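Hypothetical protein (Pseudomonas aeruginosa, PDB 2H9F) is probably a methylaconitate isomerase of the PrpF family, interconverting the double-bond isomers of a tricarboxylic acid. Local coordinates at residues A[74-78]-A[120-124]; A[202-207]-A[252-257]; A[217-223]-A[320-325]; A[231-235]-A[303-307]. One frame throughout, in Å; residues are numbered along the deposited sequence.

Contact 1 lies in one half of the chain, and contacts 2, 3 and 4 gather in the other, on the opposite side of the chain's centre; the centres of contacts 1 and 3 are about 33 Å apart. Contacts 2 and 3 meet where Val222 CG2 packs on Gly257 CA at 3.8 Å, and contacts 3 and 4 meet through Ile325 CD1 and Val305 CG1 at 3.6 Å. Contact 4 is nested in the chain loop contact 3 closes. Contact 3 also comes within about 4 Å of a bound sulfate through the side chain of Ile219. Probably a crystallisation ion, it may still mark a pocket; in relatives of this fold the active site lies between the two halves.

Contact 1: residues A[74-78]-A[120-124]; sequences ILSKS and GLVDP
The flat group at the centre of this contact is the peptide carbonyl of Leu121, and Lys77 comes to it over a face, not at an edge. Lys77 NZ donates to Leu121 O at 2.8 Å from well above the carbonyl plane, 60° out of it. The lysine chain gets there by bending twice near its end (chi3 77°, chi4 80°), which curls the ammonium back over the loop. A water, 2.6 Å from Lys77 NZ, accepts a second bond from it and donates to Gly120 O at 3.3 Å, so the ammonium is tied to two successive carbonyls, one directly and one through solvent. Gly120 ends helix 106-118 in a Schellman motif, and its positive phi sends the chain into this loop. The arrangement is consistent with helix 106-118 being the central helix of its half, as expected for a PrpF protein with a diaminopimelate-epimerase-like fold; here its exit is fastened to the end of strand 71-77. Beneath the polar grip, the two methyls of Leu121 divide their work: CD1 rests on Leu75 CB at 3.7 Å, while CD2 lies against Lys77 CG, also at 3.7 Å. Leu75 in turn packs on Ala112, Phe115 and Ala116 of the helix. Asp123 makes no salt bridge with the lysine: its OD1 stays 6.7 Å from Lys77 NZ and accepts a hydrogen bond from Ala125 N.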
# COMPACT_ATOMS: atom_id res chain seq x y z
N ILE A 74 -1.17 -12.11 -16.66
CA ILE A 74 -0.61 -12.48 -17.98
C ILE A 74 -1.74 -12.44 -19.05
O ILE A 74 -2.81 -13.02 -18.84
CB ILE A 74 0.01 -13.90 -18.00
CG1 ILE A 74 1.09 -14.04 -16.91
CG2 ILE A 74 0.61 -14.19 -19.41
CD1 ILE A 74 1.56 -15.49 -16.68
N LEU A 75 -1.51 -11.70 -20.13
CA LEU A 75 -2.35 -11.74 -21.35
C LEU A 75 -1.52 -12.31 -22.49
O LEU A 75 -0.30 -12.11 -22.57
CB LEU A 75 -2.84 -10.36 -21.75
CG LEU A 75 -4.27 -9.98 -21.39
CD1 LEU A 75 -4.44 -9.95 -19.94
CD2 LEU A 75 -4.61 -8.64 -22.00
N SER A 76 -2.20 -13.08 -23.34
CA SER A 76 -1.64 -13.62 -24.57
C SER A 76 -2.76 -13.68 -25.61
O SER A 76 -3.96 -13.63 -25.26
CB SER A 76 -1.10 -15.03 -24.34
OG SER A 76 -2.12 -15.91 -23.92
N LYS A 77 -2.37 -13.75 -26.88
CA LYS A 77 -3.30 -14.01 -27.95
C LYS A 77 -3.99 -15.33 -27.68
O LYS A 77 -3.36 -16.33 -27.35
CB LYS A 77 -2.57 -14.04 -29.30
CG LYS A 77 -2.09 -12.63 -29.75
CD LYS A 77 -1.72 -12.52 -31.27
CE LYS A 77 -2.98 -12.43 -32.17
NZ LYS A 77 -3.60 -11.06 -32.22
N SER A 78 -5.31 -15.33 -27.79
CA SER A 78 -6.08 -16.49 -27.46
C SER A 78 -5.96 -17.60 -28.48
O SER A 78 -5.98 -17.36 -29.69
CB SER A 78 -7.53 -16.12 -27.36
OG SER A 78 -8.26 -17.19 -26.85
N GLY A 120 -0.98 -4.76 -27.95
CA GLY A 120 -0.95 -5.11 -29.36
C GLY A 120 -1.46 -6.50 -29.60
O GLY A 120 -1.06 -7.14 -30.59
N LEU A 121 -2.32 -7.01 -28.73
CA LEU A 121 -2.71 -8.41 -28.86
C LEU A 121 -4.02 -8.59 -29.62
O LEU A 121 -4.44 -9.71 -29.87
CB LEU A 121 -2.79 -9.05 -27.48
CG LEU A 121 -1.50 -9.18 -26.66
CD1 LEU A 121 -1.84 -9.54 -25.22
CD2 LEU A 121 -0.61 -10.22 -27.29
N VAL A 122 -4.67 -7.50 -29.98
CA VAL A 122 -5.96 -7.58 -30.69
C VAL A 122 -5.78 -7.36 -32.20
O VAL A 122 -5.07 -6.46 -32.62
CB VAL A 122 -6.96 -6.57 -30.12
CG1 VAL A 122 -8.28 -6.61 -30.89
CG2 VAL A 122 -7.18 -6.86 -28.64
N ASP A 123 -6.41 -8.22 -32.99
CA ASP A 123 -6.41 -8.08 -34.44
C ASP A 123 -6.78 -6.62 -34.77
O ASP A 123 -7.81 -6.11 -34.33
CB ASP A 123 -7.44 -9.05 -35.03
CG ASP A 123 -7.53 -9.01 -36.56
OD1 ASP A 123 -6.87 -8.17 -37.24
OD2 ASP A 123 -8.30 -9.86 -37.07
N PRO A 124 -5.93 -5.93 -35.53
CA PRO A 124 -6.25 -4.54 -35.85
C PRO A 124 -7.50 -4.35 -36.70
O PRO A 124 -8.08 -3.25 -36.70
CB PRO A 124 -5.01 -4.05 -36.58
CG PRO A 124 -4.38 -5.27 -37.10
CD PRO A 124 -4.64 -6.35 -36.10
O HOH W 1 -2.22 -8.96 -33.04

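Contact 2: residues A[202-207]-A[252-257]; sequences LEVPGV and RIRVAG
Val204 and Leu202 press on one side of helix 244-260 from one face of a beta hairpin, strands 200-204 and 208-216, whose connection is a type II turn at Pro205 and Gly206, closed by Val207 N to Val204 O (2.8 Å). Strand and helix run at 130° to each other, their axes 7.8 Å apart at closest. The tight part is apolar. The strand comes close at Ala256, whose CB lies 3.6 Å from Glu203 O and 3.9 Å from Val204 CG2. The other branch, Val204 CG1, anti to the backbone N (chi1 -167°), sits 3.5 Å from Arg252 O, beside the peptide leading to Ile253. Leu202 splays its methyls along the helix, CD1 over Ala256 O and CD2 against Ile253 CG2 at 4.0 Å; Ile253 continues inward to Ile279 of strand 278-283. Towards solvent the packing thins out to the turn and the bent chain of Arg252. Its guanidinium passes obliquely near Pro205 O, but the angle is too poor for a hydrogen bond. What touches it at the edge, near its plane, is a methyl: Val207 CG2 lies 3.6 Å from Arg252 NE.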
# COMPACT_ATOMS: atom_id res chain seq x y z
N LEU A 202 -43.58 -14.23 2.18
CA LEU A 202 -42.57 -14.61 3.14
C LEU A 202 -43.10 -14.36 4.53
O LEU A 202 -43.30 -13.21 4.91
CB LEU A 202 -41.30 -13.81 2.91
CG LEU A 202 -40.10 -14.16 3.81
CD1 LEU A 202 -39.60 -15.58 3.56
CD2 LEU A 202 -39.02 -13.08 3.61
N GLU A 203 -43.28 -15.42 5.28
CA GLU A 203 -43.74 -15.32 6.66
C GLU A 203 -42.59 -15.04 7.62
O GLU A 203 -41.68 -15.86 7.78
CB GLU A 203 -44.38 -16.62 7.09
CG GLU A 203 -45.88 -16.72 6.89
CD GLU A 203 -46.45 -17.73 7.87
OE1 GLU A 203 -46.64 -17.38 9.06
OE2 GLU A 203 -46.67 -18.90 7.46
N VAL A 204 -42.64 -13.88 8.29
CA VAL A 204 -41.65 -13.51 9.28
C VAL A 204 -42.32 -13.45 10.68
O VAL A 204 -42.97 -12.46 11.03
CB VAL A 204 -41.00 -12.16 8.94
CG1 VAL A 204 -39.75 -11.94 9.81
CG2 VAL A 204 -40.66 -12.10 7.42
N PRO A 205 -42.16 -14.53 11.47
CA PRO A 205 -42.79 -14.68 12.78
C PRO A 205 -42.69 -13.44 13.66
O PRO A 205 -41.59 -12.90 13.89
CB PRO A 205 -42.01 -15.85 13.40
CG PRO A 205 -41.66 -16.70 12.23
CD PRO A 205 -41.33 -15.71 11.13
N GLY A 206 -43.86 -12.98 14.12
CA GLY A 206 -43.95 -11.77 14.93
C GLY A 206 -43.72 -10.45 14.22
O GLY A 206 -43.89 -9.39 14.82
N VAL A 207 -43.32 -10.48 12.94
CA VAL A 207 -43.06 -9.25 12.18
C VAL A 207 -44.13 -9.01 11.13
O VAL A 207 -44.66 -7.90 11.01
CB VAL A 207 -41.66 -9.26 11.52
CG1 VAL A 207 -41.38 -7.90 10.86
CG2 VAL A 207 -40.58 -9.61 12.55
N ARG A 252 -34.58 -10.51 11.17
CA ARG A 252 -35.64 -11.51 11.24
C ARG A 252 -36.18 -11.85 9.86
O ARG A 252 -36.48 -13.01 9.55
CB ARG A 252 -36.74 -11.05 12.20
CG ARG A 252 -36.40 -11.45 13.62
CD ARG A 252 -36.72 -10.41 14.62
NE ARG A 252 -38.11 -10.52 15.06
CZ ARG A 252 -38.54 -11.26 16.08
NH1 ARG A 252 -37.70 -12.02 16.80
NH2 ARG A 252 -39.84 -11.25 16.37
N ILE A 253 -36.26 -10.83 9.03
CA ILE A 253 -36.69 -11.01 7.65
C ILE A 253 -35.63 -11.80 6.89
O ILE A 253 -35.95 -12.77 6.16
CB ILE A 253 -36.96 -9.68 6.93
CG1 ILE A 253 -37.99 -8.84 7.72
CG2 ILE A 253 -37.52 -9.95 5.55
CD1 ILE A 253 -38.25 -7.48 7.19
N ARG A 254 -34.37 -11.43 7.10
CA ARG A 254 -33.27 -12.10 6.45
C ARG A 254 -33.28 -13.59 6.83
O ARG A 254 -33.14 -14.45 5.98
CB ARG A 254 -31.92 -11.44 6.83
CG ARG A 254 -30.74 -11.80 5.89
CD ARG A 254 -29.38 -11.27 6.38
NE ARG A 254 -28.90 -12.00 7.55
CZ ARG A 254 -28.25 -13.17 7.53
NH1 ARG A 254 -27.88 -13.77 6.42
NH2 ARG A 254 -27.90 -13.71 8.67
N VAL A 255 -33.49 -13.89 8.11
CA VAL A 255 -33.51 -15.29 8.59
C VAL A 255 -34.69 -16.09 8.01
O VAL A 255 -34.54 -17.26 7.62
CB VAL A 255 -33.52 -15.31 10.16
CG1 VAL A 255 -33.73 -16.72 10.72
CG2 VAL A 255 -32.22 -14.72 10.70
N ALA A 256 -35.85 -15.46 7.97
CA ALA A 256 -37.04 -16.05 7.37
C ALA A 256 -36.77 -16.45 5.89
O ALA A 256 -37.08 -17.56 5.48
CB ALA A 256 -38.20 -15.08 7.48
N GLY A 257 -36.16 -15.55 5.13
CA GLY A 257 -35.78 -15.83 3.73
C GLY A 257 -34.73 -16.91 3.61
O GLY A 257 -34.79 -17.75 2.71

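Contact 3: residues A[217-223]-A[320-325]; sequences AGIPTVF and TAAVAI
Backbone packing brings the turn Ala217-Gly218 right up against helix 319-330. Ala217 O lies only 3.0 Å from Ala324 CB, a tight approach. Gly218, at positive phi, presents its bare CA to the helix, against Thr320 O (3.6 Å) and Val323 CG1 (3.7 Å). Van der Waals contacts between side chains come next. The hydroxyl of Thr320 packs against the carbons of Ile219 without a hydrogen bond between them, OG1 being 3.5 Å from Ile219 CB with both CG2 and CD1 close behind. That hydroxyl is placed between backbone N and carbonyl carbon (chi1 55°), which turns it to the isoleucine. Thr221 OG1 likewise packs on a methyl, 3.4 Å from Ala324 CB. Farther along, Phe223 uses its rim: CZ meets Ile325 CG1 at 3.9 Å near the ring plane, while Thr221 CG2 lies over one face of the ring, toward its rim. The strand crosses the helix at -58°, and Phe223 and Ile325 also touch Val336 of the next helix, 335-339. This is consistent with the central helix of a half in the diaminopimelate-epimerase-like fold. The side-chain hydrogen bond stays within residues 217-223: Thr221 OG1 donates to Ile219 O at 2.9 Å from above the carbonyl plane. With no hydrogen bond joining the two segments, their mutual hold rests on close shape fit, nearest at the alanine and glycine positions.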
# COMPACT_ATOMS: atom_id res chain seq x y z
N ALA A 217 -28.39 -15.18 -7.53
CA ALA A 217 -27.74 -14.64 -8.72
C ALA A 217 -26.82 -13.56 -8.22
O ALA A 217 -27.29 -12.62 -7.61
CB ALA A 217 -28.76 -14.03 -9.69
N GLY A 218 -25.53 -13.72 -8.44
CA GLY A 218 -24.52 -12.88 -7.80
C GLY A 218 -24.28 -13.40 -6.40
O GLY A 218 -23.17 -13.88 -6.07
N ILE A 219 -25.32 -13.31 -5.57
CA ILE A 219 -25.30 -13.79 -4.20
C ILE A 219 -26.76 -14.07 -3.84
O ILE A 219 -27.64 -13.40 -4.34
CB ILE A 219 -24.66 -12.74 -3.28
CG1 ILE A 219 -24.34 -13.36 -1.91
CG2 ILE A 219 -25.53 -11.53 -3.10
CD1 ILE A 219 -23.21 -12.63 -1.16
N PRO A 220 -27.03 -15.10 -3.02
CA PRO A 220 -28.40 -15.27 -2.54
C PRO A 220 -28.89 -14.00 -1.85
O PRO A 220 -28.23 -13.50 -0.95
CB PRO A 220 -28.27 -16.43 -1.56
CG PRO A 220 -27.16 -17.24 -2.14
CD PRO A 220 -26.15 -16.12 -2.46
N THR A 221 -29.99 -13.44 -2.36
CA THR A 221 -30.55 -12.22 -1.86
C THR A 221 -32.06 -12.36 -1.67
O THR A 221 -32.77 -12.93 -2.50
CB THR A 221 -30.26 -11.03 -2.85
OG1 THR A 221 -28.87 -11.02 -3.22
CG2 THR A 221 -30.63 -9.69 -2.23
N VAL A 222 -32.52 -11.86 -0.53
CA VAL A 222 -33.93 -11.69 -0.24
C VAL A 222 -34.32 -10.25 -0.48
O VAL A 222 -33.82 -9.33 0.19
CB VAL A 222 -34.26 -12.04 1.23
CG1 VAL A 222 -35.74 -12.04 1.42
CG2 VAL A 222 -33.67 -13.42 1.62
N PHE A 223 -35.20 -10.03 -1.47
CA PHE A 223 -35.70 -8.68 -1.78
C PHE A 223 -37.12 -8.46 -1.29
O PHE A 223 -37.98 -9.26 -1.58
CB PHE A 223 -35.73 -8.39 -3.31
CG PHE A 223 -34.38 -8.19 -3.97
CD1 PHE A 223 -33.71 -6.99 -3.85
CD2 PHE A 223 -33.78 -9.21 -4.70
CE1 PHE A 223 -32.49 -6.80 -4.49
CE2 PHE A 223 -32.56 -9.03 -5.32
CZ PHE A 223 -31.91 -7.82 -5.21
N THR A 320 -21.59 -8.21 -5.42
CA THR A 320 -22.40 -9.35 -5.82
C THR A 320 -23.90 -9.02 -5.73
O THR A 320 -24.68 -9.51 -6.51
CB THR A 320 -22.06 -10.58 -5.00
OG1 THR A 320 -22.18 -10.27 -3.61
CG2 THR A 320 -20.62 -11.00 -5.32
N ALA A 321 -24.27 -8.13 -4.82
CA ALA A 321 -25.68 -7.71 -4.70
C ALA A 321 -26.12 -6.83 -5.87
O ALA A 321 -27.30 -6.85 -6.27
CB ALA A 321 -25.91 -7.06 -3.38
N ALA A 322 -25.18 -6.09 -6.45
CA ALA A 322 -25.43 -5.33 -7.66
C ALA A 322 -25.80 -6.32 -8.78
O ALA A 322 -26.68 -6.05 -9.55
CB ALA A 322 -24.25 -4.54 -8.03
N VAL A 323 -25.14 -7.47 -8.82
CA VAL A 323 -25.48 -8.49 -9.85
C VAL A 323 -26.89 -9.08 -9.65
O VAL A 323 -27.63 -9.30 -10.62
CB VAL A 323 -24.40 -9.56 -9.96
CG1 VAL A 323 -24.89 -10.78 -10.78
CG2 VAL A 323 -23.15 -8.94 -10.58
N ALA A 324 -27.24 -9.30 -8.38
CA ALA A 324 -28.56 -9.82 -8.01
C ALA A 324 -29.66 -8.81 -8.44
O ALA A 324 -30.70 -9.19 -8.96
CB ALA A 324 -28.62 -10.13 -6.48
N ILE A 325 -29.38 -7.52 -8.27
CA ILE A 325 -30.32 -6.51 -8.64
C ILE A 325 -30.51 -6.57 -10.15
O ILE A 325 -31.62 -6.64 -10.63
CB ILE A 325 -29.83 -5.08 -8.24
CG1 ILE A 325 -29.81 -4.89 -6.72
CG2 ILE A 325 -30.70 -3.98 -8.89
CD1 ILE A 325 -29.11 -3.59 -6.24

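Contact 4: residues A[231-235]-A[303-307]; sequences YRGTE and LLVRA
Gly233 turns the loop with a positive phi of 101° and directs its carbonyl at strand 303-309, its CA lying 6.1 Å from that of Leu304. Arg306 meets three successive carbonyls of the loop, Gly233, Thr234 and Glu235. Its guanidinium lies flat beneath Gly233 O, which sits 3.4 Å above the plane, over the centre. At the edge Arg306 NE donates to Glu235 O at 2.7 Å, nearly in the guanidinium plane, while NH2 bonds Thr234 O at 3.0 Å from above the carbonyl plane. NH1 turns back to Val305 O of its own strand at 3.1 Å, so three nitrogens fix the rotation of the buried group; Tyr288 adds a cation-pi contact. A bend at chi2 (-70°) brings the chain round to the loop. Leu304 packs beside it, CD1 on Thr234 CG2 at 3.7 Å and CB against Gly233 O. The loop braces itself from within: the Glu235 carboxylate takes Gly233 N on OE1 (2.8 Å) and Arg232 N on the syn lone pair of OE2. The loop leads from strand 220-225 to helix 238-241, and strand 303-309 runs between antiparallel 278-283, where Phe281 touches Glu235 and Arg306, and parallel 347-352.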
# COMPACT_ATOMS: atom_id res chain seq x y z
N TYR A 231 -40.85 1.23 5.02
CA TYR A 231 -39.81 2.15 4.58
C TYR A 231 -40.19 2.82 3.27
O TYR A 231 -41.05 2.39 2.53
CB TYR A 231 -38.44 1.44 4.46
CG TYR A 231 -37.87 1.05 5.80
CD1 TYR A 231 -38.36 -0.05 6.48
CD2 TYR A 231 -36.89 1.81 6.42
CE1 TYR A 231 -37.87 -0.41 7.73
CE2 TYR A 231 -36.39 1.45 7.67
CZ TYR A 231 -36.89 0.35 8.32
OH TYR A 231 -36.42 -0.01 9.57
N ARG A 232 -39.47 3.90 3.01
CA ARG A 232 -39.74 4.79 1.92
C ARG A 232 -38.86 4.38 0.75
O ARG A 232 -39.22 4.58 -0.40
CB ARG A 232 -39.40 6.18 2.41
CG ARG A 232 -39.40 7.20 1.40
CD ARG A 232 -40.75 7.61 1.07
NE ARG A 232 -40.66 8.96 0.52
CZ ARG A 232 -41.59 9.50 -0.25
NH1 ARG A 232 -42.73 8.85 -0.52
NH2 ARG A 232 -41.36 10.71 -0.74
N GLY A 233 -37.70 3.81 1.05
CA GLY A 233 -36.75 3.34 0.03
C GLY A 233 -35.60 4.27 -0.21
O GLY A 233 -34.68 3.92 -0.93
N THR A 234 -35.69 5.48 0.35
CA THR A 234 -34.69 6.54 0.24
C THR A 234 -33.76 6.62 1.46
O THR A 234 -32.79 7.37 1.45
CB THR A 234 -35.40 7.90 0.07
OG1 THR A 234 -36.25 8.14 1.19
CG2 THR A 234 -36.23 7.91 -1.19
N GLU A 235 -34.05 5.85 2.50
CA GLU A 235 -33.33 5.95 3.76
C GLU A 235 -31.81 5.89 3.62
O GLU A 235 -31.26 5.09 2.84
CB GLU A 235 -33.79 4.85 4.69
CG GLU A 235 -35.16 5.07 5.36
CD GLU A 235 -36.37 4.72 4.49
OE1 GLU A 235 -36.16 4.12 3.40
OE2 GLU A 235 -37.50 5.03 4.95
N LEU A 303 -35.11 2.73 -10.28
CA LEU A 303 -35.64 2.28 -9.02
C LEU A 303 -34.68 2.64 -7.89
O LEU A 303 -33.56 3.09 -8.13
CB LEU A 303 -35.82 0.78 -9.03
CG LEU A 303 -34.57 -0.10 -9.05
CD1 LEU A 303 -34.99 -1.51 -8.67
CD2 LEU A 303 -33.79 -0.06 -10.40
N LEU A 304 -35.13 2.45 -6.67
CA LEU A 304 -34.29 2.63 -5.48
C LEU A 304 -34.03 1.25 -4.94
O LEU A 304 -34.93 0.44 -4.95
CB LEU A 304 -35.04 3.38 -4.40
CG LEU A 304 -35.40 4.86 -4.73
CD1 LEU A 304 -36.57 5.31 -3.84
CD2 LEU A 304 -34.15 5.69 -4.53
N VAL A 305 -32.83 1.04 -4.43
CA VAL A 305 -32.49 -0.19 -3.72
C VAL A 305 -31.64 0.19 -2.49
O VAL A 305 -30.79 1.09 -2.54
CB VAL A 305 -31.74 -1.18 -4.57
CG1 VAL A 305 -31.57 -2.54 -3.80
CG2 VAL A 305 -32.45 -1.43 -5.90
N ARG A 306 -31.93 -0.47 -1.37
CA ARG A 306 -31.15 -0.34 -0.15
C ARG A 306 -30.85 -1.76 0.34
O ARG A 306 -31.75 -2.59 0.43
CB ARG A 306 -31.98 0.41 0.90
CG ARG A 306 -32.36 1.89 0.55
CD ARG A 306 -31.13 2.75 0.58
NE ARG A 306 -31.37 4.17 0.33
CZ ARG A 306 -31.37 4.76 -0.86
NH1 ARG A 306 -31.26 4.07 -1.99
NH2 ARG A 306 -31.53 6.07 -0.93
N ALA A 307 -29.58 -2.04 0.65
CA ALA A 307 -29.21 -3.37 1.09
C ALA A 307 -28.46 -3.32 2.40
O ALA A 307 -27.74 -2.39 2.66
CB ALA A 307 -28.38 -4.10 0.01